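Local coordinates for protein glutamine cyclotransferase (Porphyromonas gingivalis W83, PDB 6QQL) that probably cyclises the N-terminal glutamine of peptides to pyroglutamate, as a zinc-binding glutaminyl cyclase, at residues T111-D116 / E166-Y171. Sequence-based numbering, arbitrary orientation.
With ZN (zinc ion), chain C.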
loop_
_atom_site.group_PDB
_atom_site.type_symbol
_atom_site.label_atom_id
_atom_site.label_comp_id
_atom_site.label_asym_id
_atom_site.label_seq_id
_atom_site.Cartn_x
_atom_site.Cartn_y
_atom_site.Cartn_z
ATOM N N THR A 111 -2.445 8.677 7.153
ATOM C CA THR A 111 -3.769 9.139 6.766
ATOM C C THR A 111 -3.671 10.602 6.366
ATOM O O THR A 111 -2.907 11.367 6.964
ATOM C CB THR A 111 -4.781 8.963 7.906
ATOM O OG1 THR A 111 -4.736 7.608 8.390
ATOM C CG2 THR A 111 -6.216 9.339 7.444
ATOM N N ARG A 112 -4.388 10.965 5.310
ATOM C CA ARG A 112 -4.513 12.364 4.943
ATOM C C ARG A 112 -5.207 13.123 6.074
ATOM O O ARG A 112 -6.158 12.609 6.667
ATOM C CB ARG A 112 -5.295 12.501 3.636
ATOM C CG ARG A 112 -5.493 13.942 3.175
ATOM C CD ARG A 112 -5.641 13.995 1.676
ATOM N NE ARG A 112 -5.702 15.343 1.115
ATOM C CZ ARG A 112 -4.643 16.128 0.929
ATOM N NH1 ARG A 112 -3.435 15.709 1.294
ATOM N NH2 ARG A 112 -4.793 17.333 0.389
ATOM N N PRO A 113 -4.747 14.332 6.415
ATOM C CA PRO A 113 -5.262 15.021 7.608
ATOM C C PRO A 113 -6.661 15.589 7.464
ATOM O O PRO A 113 -7.195 16.130 8.445
ATOM C CB PRO A 113 -4.255 16.167 7.800
ATOM C CG PRO A 113 -3.069 15.805 6.991
ATOM C CD PRO A 113 -3.599 15.046 5.831
ATOM N N VAL A 114 -7.260 15.496 6.281
ATOM C CA VAL A 114 -8.513 16.177 5.974
ATOM C C VAL A 114 -9.258 15.390 4.920
ATOM O O VAL A 114 -8.645 14.805 4.021
ATOM C CB VAL A 114 -8.264 17.597 5.446
ATOM C CG1 VAL A 114 -8.044 18.545 6.598
ATOM C CG2 VAL A 114 -7.052 17.559 4.538
ATOM N N CYS A 115 -10.592 15.379 5.031
ATOM C CA CYS A 115 -11.449 14.921 3.936
ATOM C C CYS A 115 -11.780 16.125 3.046
ATOM O O CYS A 115 -12.874 16.694 3.075
ATOM C CB CYS A 115 -12.686 14.200 4.470
ATOM S SG CYS A 115 -13.475 14.772 6.027
ATOM N N ASP A 116 -10.790 16.503 2.221
ATOM C CA ASP A 116 -10.876 17.618 1.279
ATOM C C ASP A 116 -11.971 17.464 0.242
ATOM O O ASP A 116 -12.287 18.435 -0.456
ATOM C CB ASP A 116 -9.599 17.734 0.484
ATOM C CG ASP A 116 -8.428 17.758 1.335
ATOM O OD1 ASP A 116 -8.333 18.719 2.115
ATOM O OD2 ASP A 116 -7.636 16.801 1.241
ATOM N N GLU A 166 2.659 9.725 2.454
ATOM C CA GLU A 166 2.285 9.688 1.046
ATOM C C GLU A 166 1.150 10.667 0.724
ATOM O O GLU A 166 1.117 11.207 -0.391
ATOM C CB GLU A 166 1.902 8.259 0.640
ATOM C CG GLU A 166 1.402 8.111 -0.797
ATOM C CD GLU A 166 -0.089 8.319 -0.915
ATOM O OE1 GLU A 166 -0.741 8.442 0.138
ATOM O OE2 GLU A 166 -0.613 8.365 -2.051
ATOM N N ASP A 167 0.232 10.920 1.675
ATOM C CA ASP A 167 -1.009 11.656 1.425
ATOM C C ASP A 167 -1.032 13.064 2.032
ATOM O O ASP A 167 -2.121 13.589 2.294
ATOM C CB ASP A 167 -2.212 10.863 1.950
ATOM C CG ASP A 167 -3.175 10.403 0.849
ATOM O OD1 ASP A 167 -3.242 11.015 -0.239
ATOM O OD2 ASP A 167 -3.892 9.420 1.097
ATOM N N TYR A 168 0.123 13.689 2.291
ATOM C CA TYR A 168 0.115 15.017 2.915
ATOM C C TYR A 168 0.118 16.167 1.917
ATOM O O TYR A 168 -0.095 17.315 2.321
ATOM C CB TYR A 168 1.322 15.198 3.859
ATOM C CG TYR A 168 1.070 16.101 5.068
ATOM C CD1 TYR A 168 0.477 15.598 6.235
ATOM C CD2 TYR A 168 1.441 17.441 5.059
ATOM C CE1 TYR A 168 0.256 16.411 7.354
ATOM C CE2 TYR A 168 1.220 18.267 6.176
ATOM C CZ TYR A 168 0.629 17.743 7.314
ATOM O OH TYR A 168 0.416 18.558 8.406
ATOM N N GLY A 169 0.338 15.892 0.636
ATOM C CA GLY A 169 0.502 16.938 -0.347
ATOM C C GLY A 169 -0.750 17.764 -0.593
ATOM O O GLY A 169 -1.772 17.651 0.086
ATOM N N SER A 170 -0.631 18.662 -1.573
ATOM C CA SER A 170 -1.747 19.435 -2.096
ATOM C C SER A 170 -1.975 19.069 -3.556
ATOM O O SER A 170 -1.111 18.503 -4.232
ATOM C CB SER A 170 -1.505 20.934 -1.979
ATOM O OG SER A 170 -0.385 21.306 -2.748
ATOM N N TYR A 171 -3.156 19.423 -4.048
ATOM C CA TYR A 171 -3.546 18.908 -5.352
ATOM C C TYR A 171 -2.791 19.576 -6.499
ATOM O O TYR A 171 -2.485 18.917 -7.500
ATOM C CB TYR A 171 -5.056 19.020 -5.498
ATOM C CG TYR A 171 -5.761 18.139 -4.489
ATOM C CD1 TYR A 171 -5.665 16.744 -4.556
ATOM C CD2 TYR A 171 -6.528 18.689 -3.479
ATOM C CE1 TYR A 171 -6.303 15.928 -3.629
ATOM C CE2 TYR A 171 -7.181 17.883 -2.551
ATOM C CZ TYR A 171 -7.064 16.508 -2.632
ATOM O OH TYR A 171 -7.727 15.734 -1.703
HETATM ZN ZN ZN C . -5.062 9.533 -0.208
HETATM O O HOH W 1 -5.116 8.357 3.968
#
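The Arg112 guanidinium presents its edge to the backbone of 166-171: Asp167 O and Gly169 O both lie close to its plane, while the Tyr171 ring approaches obliquely, the two planes 64° apart. At the Tyr171 ring's own edge sits CB of Asp116, whose carboxylate stands nearly perpendicular to the ring (89°). Arginine suits the place because its flat group carries several N-H bonds in one plane, here directed at two carbonyls. NH1 donates to Asp167 O at 2.7 Å from above that carbonyl's plane, and also to Gly169 O at 2.8 Å; NH2 joins it on Gly169 O, reaching it from the same face. CG is anti to the backbone N (chi1 179°) and the chain runs extended from CG to NE. Asp116 OD2, modelled doubtfully close to NE, would offset the charge. These loops follow strands 102-108 and 157-163, neighbours in the sheet of this M28-type fold, and border the metal site. There Asp167 binds zinc through both carboxylate oxygens, alongside Asp133 and His283. Tyr171 OH is hydrogen-bonded to ND1 of that histidine, a second-shell link. Farther out, the rigid Pro113 ring crosses Tyr168 at about a right angle, CG 3.4 Å from Tyr168 CE1.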